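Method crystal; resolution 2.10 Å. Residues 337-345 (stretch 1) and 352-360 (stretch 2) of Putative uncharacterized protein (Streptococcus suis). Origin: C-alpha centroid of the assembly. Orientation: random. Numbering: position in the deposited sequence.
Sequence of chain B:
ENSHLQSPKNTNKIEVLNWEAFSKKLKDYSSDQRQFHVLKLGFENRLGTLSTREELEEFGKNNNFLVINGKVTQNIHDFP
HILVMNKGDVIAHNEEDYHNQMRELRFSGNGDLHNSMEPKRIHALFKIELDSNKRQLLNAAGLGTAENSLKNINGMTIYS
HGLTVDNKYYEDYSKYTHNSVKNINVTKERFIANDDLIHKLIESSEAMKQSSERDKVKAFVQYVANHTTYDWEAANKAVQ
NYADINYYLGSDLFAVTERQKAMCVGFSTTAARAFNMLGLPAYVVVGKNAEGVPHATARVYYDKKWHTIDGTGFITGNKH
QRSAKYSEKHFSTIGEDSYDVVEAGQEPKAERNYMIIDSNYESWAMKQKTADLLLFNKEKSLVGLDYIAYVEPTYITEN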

# COMPACT_ATOMS: atom_id res chain seq x y z
N ASP B 337 38.03 -0.71 -5.60
CA ASP B 337 38.29 0.11 -6.78
C ASP B 337 38.27 -0.64 -8.09
O ASP B 337 39.11 -0.40 -8.96
CB ASP B 337 39.63 0.82 -6.65
CG ASP B 337 39.61 1.88 -5.60
OD1 ASP B 337 38.54 2.48 -5.42
OD2 ASP B 337 40.65 2.13 -4.96
N SER B 338 37.31 -1.54 -8.24
CA SER B 338 37.23 -2.32 -9.47
C SER B 338 36.31 -1.65 -10.49
O SER B 338 36.12 -2.16 -11.60
CB SER B 338 36.75 -3.73 -9.16
OG SER B 338 35.39 -3.71 -8.79
N TYR B 339 35.74 -0.51 -10.11
CA TYR B 339 34.86 0.24 -10.99
C TYR B 339 35.56 1.41 -11.68
O TYR B 339 36.42 2.06 -11.10
CB TYR B 339 33.66 0.78 -10.21
CG TYR B 339 32.62 -0.27 -9.93
CD1 TYR B 339 31.53 -0.45 -10.78
CD2 TYR B 339 32.74 -1.09 -8.81
CE1 TYR B 339 30.59 -1.43 -10.51
CE2 TYR B 339 31.81 -2.07 -8.54
CZ TYR B 339 30.74 -2.24 -9.39
OH TYR B 339 29.81 -3.21 -9.10
N ASP B 340 35.16 1.68 -12.92
CA ASP B 340 35.51 2.95 -13.54
C ASP B 340 34.63 4.01 -12.90
O ASP B 340 33.55 3.71 -12.41
CB ASP B 340 35.30 2.91 -15.06
CG ASP B 340 36.32 2.06 -15.76
OD1 ASP B 340 37.45 1.96 -15.25
OD2 ASP B 340 35.99 1.48 -16.81
N VAL B 341 35.10 5.25 -12.88
CA VAL B 341 34.29 6.30 -12.30
C VAL B 341 33.82 7.27 -13.36
O VAL B 341 34.55 7.60 -14.30
CB VAL B 341 35.05 7.06 -11.22
CG1 VAL B 341 35.38 6.13 -10.08
CG2 VAL B 341 36.32 7.67 -11.81
N VAL B 342 32.58 7.71 -13.20
CA VAL B 342 31.97 8.68 -14.11
C VAL B 342 31.62 9.88 -13.26
O VAL B 342 31.06 9.73 -12.19
CB VAL B 342 30.71 8.10 -14.80
CG1 VAL B 342 29.87 9.19 -15.44
CG2 VAL B 342 31.11 7.05 -15.81
N GLU B 343 31.97 11.07 -13.74
CA GLU B 343 31.72 12.28 -12.96
C GLU B 343 30.25 12.69 -13.03
O GLU B 343 29.65 12.66 -14.10
CB GLU B 343 32.60 13.42 -13.45
CG GLU B 343 32.58 14.59 -12.50
CD GLU B 343 33.21 14.24 -11.18
OE1 GLU B 343 34.16 13.43 -11.19
OE2 GLU B 343 32.77 14.76 -10.14
N ALA B 344 29.69 13.06 -11.88
CA ALA B 344 28.31 13.53 -11.80
C ALA B 344 28.06 14.66 -12.80
O ALA B 344 28.80 15.64 -12.83
CB ALA B 344 27.99 14.01 -10.38
N GLY B 345 27.02 14.51 -13.61
CA GLY B 345 26.74 15.48 -14.66
C GLY B 345 27.17 14.98 -16.03
O GLY B 345 26.37 14.94 -16.96
N ARG B 352 28.86 -0.11 -18.70
CA ARG B 352 29.12 -1.20 -17.77
C ARG B 352 30.32 -0.86 -16.91
O ARG B 352 31.21 -0.15 -17.35
CB ARG B 352 29.34 -2.52 -18.51
CG ARG B 352 30.28 -2.41 -19.71
CD ARG B 352 30.49 -3.76 -20.38
NE ARG B 352 31.13 -4.71 -19.47
CZ ARG B 352 32.44 -4.89 -19.37
NH1 ARG B 352 33.27 -4.19 -20.14
NH2 ARG B 352 32.93 -5.77 -18.51
N ASN B 353 30.30 -1.34 -15.67
CA ASN B 353 31.41 -1.17 -14.73
C ASN B 353 31.79 0.29 -14.47
O ASN B 353 32.98 0.64 -14.48
CB ASN B 353 32.64 -1.94 -15.20
CG ASN B 353 33.61 -2.24 -14.07
OD1 ASN B 353 33.20 -2.41 -12.92
ND2 ASN B 353 34.89 -2.29 -14.38
N TYR B 354 30.79 1.13 -14.22
CA TYR B 354 31.04 2.46 -13.69
C TYR B 354 30.18 2.73 -12.46
O TYR B 354 29.11 2.17 -12.31
CB TYR B 354 30.79 3.55 -14.75
CG TYR B 354 29.34 3.66 -15.18
CD1 TYR B 354 28.46 4.53 -14.53
CD2 TYR B 354 28.85 2.88 -16.22
CE1 TYR B 354 27.12 4.62 -14.93
CE2 TYR B 354 27.52 2.97 -16.61
CZ TYR B 354 26.67 3.84 -15.97
OH TYR B 354 25.35 3.92 -16.37
N MET B 355 30.69 3.61 -11.60
CA MET B 355 29.92 4.23 -10.54
C MET B 355 29.94 5.73 -10.78
O MET B 355 30.99 6.30 -11.11
CB MET B 355 30.50 3.89 -9.15
CG MET B 355 30.17 2.47 -8.71
SD MET B 355 28.39 2.32 -8.45
CE MET B 355 28.04 0.66 -9.02
N ILE B 356 28.78 6.37 -10.64
CA ILE B 356 28.67 7.81 -10.83
C ILE B 356 29.04 8.54 -9.54
O ILE B 356 28.27 8.58 -8.59
CB ILE B 356 27.24 8.21 -11.28
CG1 ILE B 356 26.91 7.50 -12.60
CG2 ILE B 356 27.12 9.72 -11.42
CD1 ILE B 356 25.52 7.77 -13.16
N ILE B 357 30.23 9.13 -9.50
CA ILE B 357 30.71 9.75 -8.28
C ILE B 357 30.63 11.27 -8.36
O ILE B 357 30.42 11.83 -9.44
CB ILE B 357 32.16 9.34 -7.97
CG1 ILE B 357 33.15 10.11 -8.85
CG2 ILE B 357 32.36 7.83 -8.19
CD1 ILE B 357 34.60 9.95 -8.42
N ASP B 358 30.78 11.94 -7.23
CA ASP B 358 30.78 13.40 -7.19
C ASP B 358 32.07 13.91 -6.51
O ASP B 358 32.18 13.93 -5.28
CB ASP B 358 29.52 13.92 -6.48
CG ASP B 358 29.54 15.44 -6.23
OD1 ASP B 358 30.34 16.18 -6.85
OD2 ASP B 358 28.72 15.89 -5.40
N SER B 359 33.04 14.31 -7.32
CA SER B 359 34.37 14.60 -6.82
C SER B 359 34.41 15.83 -5.93
O SER B 359 35.24 15.92 -5.03
CB SER B 359 35.34 14.78 -7.99
OG SER B 359 35.24 13.69 -8.91
N ASN B 360 33.51 16.77 -6.18
CA ASN B 360 33.45 17.97 -5.36
C ASN B 360 33.01 17.58 -3.96
O ASN B 360 33.60 18.00 -2.96
CB ASN B 360 32.49 19.00 -5.96
CG ASN B 360 32.87 19.38 -7.38
OD1 ASN B 360 34.04 19.63 -7.68
ND2 ASN B 360 31.88 19.40 -8.27
O HOH W 1 33.68 -4.09 -11.01

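Strands 340-343 and 354-357 lie side by side as a parallel pair, their axes 36° apart, with D340 opposite Y354, V341 opposite M355, V342 opposite I356 and E343 opposite I357. Before the strand begins, the carbonyl of S338 accepts from the side-chain amide of N353 (ND2 to O, 3.0 Å). One water joins the same two residues, 2.8 Å from S338 OG and donating to N353 OD1 at 2.6 Å. Y339 lays its ring between two neighbours: N353 OD1 sits over one face, 3.3 Å from Y339 CD1, and M355 covers the opposite face, its CG 4.1 Å from the ring centroid in a CH-pi contact. The methyl M355 CE also comes within 3.6 Å of Y339 CE1.

D340 opens the backbone ladder. Its N donates to N353 O (2.9 Å), and its O accepts from M355 N (3.0 Å) while also receiving a CA-H...O contact from Y354 CA (3.1 Å). V341 makes no backbone N-H bond to stretch 2; its side chain shares a sheet face with M355, E343 and I357, and its CG1 meets I357 CG2 at 3.9 Å. V342 resumes the ladder, with N donating to M355 O (3.0 Å) and O accepting from I357 N (2.9 Å), the alternation expected of parallel strands. On the face it shares with D340, Y354 and I356, V342 CG2 packs against Y354 CB at 3.7 Å.

The carboxylate of E343 reaches beyond I357 to the start of the helix and grips S359 twice: S359 OG donates to E343 OE1 (2.5 Å) and S359 N to E343 OE2 (2.9 Å). These donors help offset the nearby like charge of D358, whose OD1 lies 4.3 Å from E343 OE2 and accepts a weak capping bond from N360 N (3.3 Å). A344 N closes the ladder on I357 O (2.8 Å).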